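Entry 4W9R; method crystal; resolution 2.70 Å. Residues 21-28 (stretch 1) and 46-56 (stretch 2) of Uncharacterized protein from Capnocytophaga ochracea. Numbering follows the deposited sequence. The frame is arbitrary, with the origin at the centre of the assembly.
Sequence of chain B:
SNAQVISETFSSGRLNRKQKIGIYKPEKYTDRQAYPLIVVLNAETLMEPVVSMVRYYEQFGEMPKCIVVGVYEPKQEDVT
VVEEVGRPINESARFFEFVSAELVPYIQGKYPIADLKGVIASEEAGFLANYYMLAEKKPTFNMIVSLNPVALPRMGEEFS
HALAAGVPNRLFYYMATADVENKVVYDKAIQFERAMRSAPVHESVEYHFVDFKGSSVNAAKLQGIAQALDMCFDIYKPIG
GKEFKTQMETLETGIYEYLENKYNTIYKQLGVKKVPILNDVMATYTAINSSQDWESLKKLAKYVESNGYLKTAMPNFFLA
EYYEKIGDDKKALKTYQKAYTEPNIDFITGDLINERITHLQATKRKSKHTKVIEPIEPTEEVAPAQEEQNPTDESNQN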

# COMPACT_ATOMS: atom_id res chain seq x y z
N ILE B 21 12.27 14.12 -13.28
CA ILE B 21 10.97 13.47 -13.28
C ILE B 21 11.16 12.02 -13.68
O ILE B 21 12.23 11.62 -14.13
CB ILE B 21 9.97 14.14 -14.26
CG1 ILE B 21 10.46 13.99 -15.71
CG2 ILE B 21 9.76 15.60 -13.90
CD1 ILE B 21 9.49 14.53 -16.73
N GLY B 22 10.11 11.22 -13.53
CA GLY B 22 10.17 9.86 -14.02
C GLY B 22 8.80 9.41 -14.47
O GLY B 22 7.77 9.93 -14.03
N ILE B 23 8.80 8.42 -15.36
CA ILE B 23 7.60 8.05 -16.09
C ILE B 23 7.38 6.55 -16.08
O ILE B 23 8.26 5.78 -16.47
CB ILE B 23 7.65 8.53 -17.55
CG1 ILE B 23 7.85 10.04 -17.63
CG2 ILE B 23 6.39 8.12 -18.29
CD1 ILE B 23 7.98 10.57 -19.04
N TYR B 24 6.21 6.13 -15.62
CA TYR B 24 5.83 4.74 -15.72
C TYR B 24 4.88 4.54 -16.90
O TYR B 24 3.87 5.23 -17.01
CB TYR B 24 5.17 4.25 -14.43
CG TYR B 24 4.48 2.91 -14.61
CD1 TYR B 24 5.22 1.74 -14.71
CD2 TYR B 24 3.10 2.83 -14.70
CE1 TYR B 24 4.60 0.52 -14.88
CE2 TYR B 24 2.47 1.61 -14.88
CZ TYR B 24 3.22 0.46 -14.97
OH TYR B 24 2.60 -0.75 -15.15
N LYS B 25 5.23 3.60 -17.76
CA LYS B 25 4.34 3.19 -18.84
C LYS B 25 3.95 1.74 -18.62
O LYS B 25 4.74 0.96 -18.09
CB LYS B 25 5.01 3.35 -20.21
CG LYS B 25 5.30 4.79 -20.60
CD LYS B 25 5.77 4.86 -22.04
CE LYS B 25 7.04 4.04 -22.25
NZ LYS B 25 7.50 4.11 -23.67
N PRO B 26 2.73 1.37 -19.03
CA PRO B 26 2.26 -0.00 -18.82
C PRO B 26 3.10 -1.03 -19.58
O PRO B 26 4.03 -0.66 -20.30
CB PRO B 26 0.83 0.03 -19.36
CG PRO B 26 0.42 1.47 -19.23
CD PRO B 26 1.66 2.25 -19.53
N GLU B 27 2.75 -2.30 -19.45
CA GLU B 27 3.57 -3.38 -19.97
C GLU B 27 3.48 -3.43 -21.49
O GLU B 27 4.46 -3.16 -22.18
CB GLU B 27 3.14 -4.71 -19.36
CG GLU B 27 3.24 -4.74 -17.85
CD GLU B 27 2.23 -5.67 -17.21
OE1 GLU B 27 1.27 -6.07 -17.91
OE2 GLU B 27 2.39 -6.00 -16.02
N LYS B 28 2.30 -3.78 -22.00
CA LYS B 28 2.05 -3.67 -23.42
C LYS B 28 1.58 -2.25 -23.70
O LYS B 28 0.53 -1.83 -23.21
CB LYS B 28 1.01 -4.69 -23.88
N LEU B 46 6.62 8.73 -2.62
CA LEU B 46 5.33 8.19 -3.06
C LEU B 46 5.30 7.45 -4.41
O LEU B 46 4.37 6.69 -4.66
CB LEU B 46 4.30 9.32 -3.12
CG LEU B 46 3.91 9.95 -1.78
CD1 LEU B 46 2.83 11.00 -1.98
CD2 LEU B 46 3.46 8.88 -0.80
N MSE B 47 6.29 7.66 -5.28
CA MSE B 47 6.24 7.13 -6.64
C MSE B 47 6.08 5.61 -6.71
O MSE B 47 5.14 5.11 -7.32
CB MSE B 47 7.49 7.52 -7.43
CG MSE B 47 7.51 7.05 -8.88
SE MSE B 47 6.23 7.99 -10.01
CE MSE B 47 6.67 7.19 -11.73
N GLU B 48 7.00 4.89 -6.08
CA GLU B 48 6.99 3.43 -6.15
C GLU B 48 5.75 2.79 -5.51
O GLU B 48 5.21 1.83 -6.06
CB GLU B 48 8.26 2.86 -5.51
CG GLU B 48 9.53 3.18 -6.28
CD GLU B 48 10.74 2.45 -5.75
OE1 GLU B 48 10.56 1.51 -4.94
OE2 GLU B 48 11.87 2.81 -6.13
N PRO B 49 5.29 3.31 -4.35
CA PRO B 49 4.02 2.76 -3.85
C PRO B 49 2.84 3.00 -4.80
O PRO B 49 2.01 2.12 -4.95
CB PRO B 49 3.82 3.51 -2.53
CG PRO B 49 5.19 3.82 -2.08
CD PRO B 49 5.96 4.14 -3.33
N VAL B 50 2.78 4.18 -5.42
CA VAL B 50 1.70 4.47 -6.37
C VAL B 50 1.78 3.56 -7.59
O VAL B 50 0.78 2.96 -7.99
CB VAL B 50 1.74 5.94 -6.83
CG1 VAL B 50 0.82 6.15 -8.03
CG2 VAL B 50 1.35 6.87 -5.69
N VAL B 51 2.97 3.44 -8.17
CA VAL B 51 3.17 2.60 -9.35
C VAL B 51 2.85 1.14 -9.05
O VAL B 51 2.20 0.47 -9.84
CB VAL B 51 4.61 2.72 -9.88
CG1 VAL B 51 4.86 1.71 -10.99
CG2 VAL B 51 4.88 4.13 -10.38
N SER B 52 3.31 0.64 -7.90
CA SER B 52 3.08 -0.76 -7.56
C SER B 52 1.60 -1.05 -7.33
O SER B 52 1.12 -2.14 -7.65
CB SER B 52 3.89 -1.14 -6.32
OG SER B 52 3.39 -0.48 -5.17
N MSE B 53 0.87 -0.08 -6.78
CA MSE B 53 -0.54 -0.29 -6.48
C MSE B 53 -1.45 -0.16 -7.71
O MSE B 53 -2.49 -0.81 -7.77
CB MSE B 53 -1.00 0.68 -5.38
CG MSE B 53 -0.42 0.35 -4.00
SE MSE B 53 -1.12 1.45 -2.55
CE MSE B 53 0.29 1.18 -1.23
N VAL B 54 -1.05 0.65 -8.69
CA VAL B 54 -1.86 0.75 -9.90
C VAL B 54 -1.65 -0.48 -10.79
O VAL B 54 -2.53 -0.87 -11.54
CB VAL B 54 -1.56 2.04 -10.72
CG1 VAL B 54 -1.87 3.28 -9.88
CG2 VAL B 54 -0.13 2.06 -11.21
N ARG B 55 -0.47 -1.09 -10.68
CA ARG B 55 -0.20 -2.35 -11.37
C ARG B 55 -0.96 -3.48 -10.68
O ARG B 55 -1.47 -4.38 -11.34
CB ARG B 55 1.30 -2.65 -11.38
CG ARG B 55 2.11 -1.69 -12.22
CD ARG B 55 3.60 -1.96 -12.09
NE ARG B 55 3.93 -3.36 -12.38
CZ ARG B 55 4.16 -3.84 -13.60
NH1 ARG B 55 4.11 -3.03 -14.65
NH2 ARG B 55 4.45 -5.12 -13.76
N TYR B 56 -1.01 -3.41 -9.36
CA TYR B 56 -1.73 -4.37 -8.53
C TYR B 56 -3.21 -4.40 -8.91
O TYR B 56 -3.75 -5.46 -9.22
CB TYR B 56 -1.54 -4.00 -7.06
CG TYR B 56 -2.36 -4.80 -6.07
CD1 TYR B 56 -1.89 -5.99 -5.54
CD2 TYR B 56 -3.59 -4.33 -5.62
CE1 TYR B 56 -2.63 -6.71 -4.62
CE2 TYR B 56 -4.34 -5.04 -4.70
CZ TYR B 56 -3.85 -6.22 -4.21
OH TYR B 56 -4.60 -6.93 -3.29

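A helix that packs against a strand meets it with one side only, and the residues that do the work recur at intervals of roughly one turn. The contact between strand 21-24, with the loop that follows it, and helix 46-56 is a compact example. The two axes run nearly parallel, at 10° to each other in the same N-to-C sense, and approach to 10.5 Å, a separation that leaves room for side chains between the backbones. Because the directions agree, walking up the helix also means walking forward along the first stretch, from G22 through Y24 to E27.

The walk begins with L46, which lies out of reach, and makes its first contact at M47, a selenomethionine whose CA-to-CB bond points toward the strand. With chi1 t, chi2 p and chi3 t, the side chain delivers its terminal methyl to the strand backbone: M47 CE lies 3.7 Å from G22 O and 4.1 Å from Y24 N. G22 has no side chain; an ideal CB placed there would point toward the helix and sit 4.6 Å from M47 CE, so the geometry shows no clash with that methyl that would exclude one. The same methyl also touches the base of the tyrosine, with M47 CE 4.3 Å from Y24 CB.

E48, P49 and V50 make no contact with the first stretch. The helix is kinked here, where the backbone nitrogens of E48 and P49 have no bond to the preceding turn; proline has no amide hydrogen to give. Regular bonding is in place at the next contact residue, with V51 N donating to M47 O at 2.9 Å, and this bond links the first two contact positions of the helix directly.

V51 stands where the backbones come closest in register, with V51 CA 7.2 Å from Y24 CA. Its methyl carbon CG1 lies over one face of the Y24 ring, 3.9 Å from the centroid of that ring and only 19° off the normal. This is a CH-pi contact, in which a weakly polarised C-H group meets the electron-rich face of the aromatic; the closest atoms are V51 CG1 and Y24 CD1, 3.7 Å apart.

S52 and M53 are out of reach, and V54, though directed toward the first stretch, adds little. One turn beyond V51, R55 changes the chemistry from apolar to polar. R55 NH1 donates a hydrogen bond to Y24 OH at 2.8 Å, with an N-H...acceptor angle of 139°, approaching near the plane of the tyrosine ring. The tyrosine thus uses its face for valine and its hydroxyl for arginine. R55 NH2 also forms a salt bridge with E27 OE2 at 3.2 Å. E27 starts sideways and only its end comes nearer; it is exposed and poorly ordered, so this link is less sharply defined than the tyrosine bond. Y56, the last residue of the walk, is again out of reach.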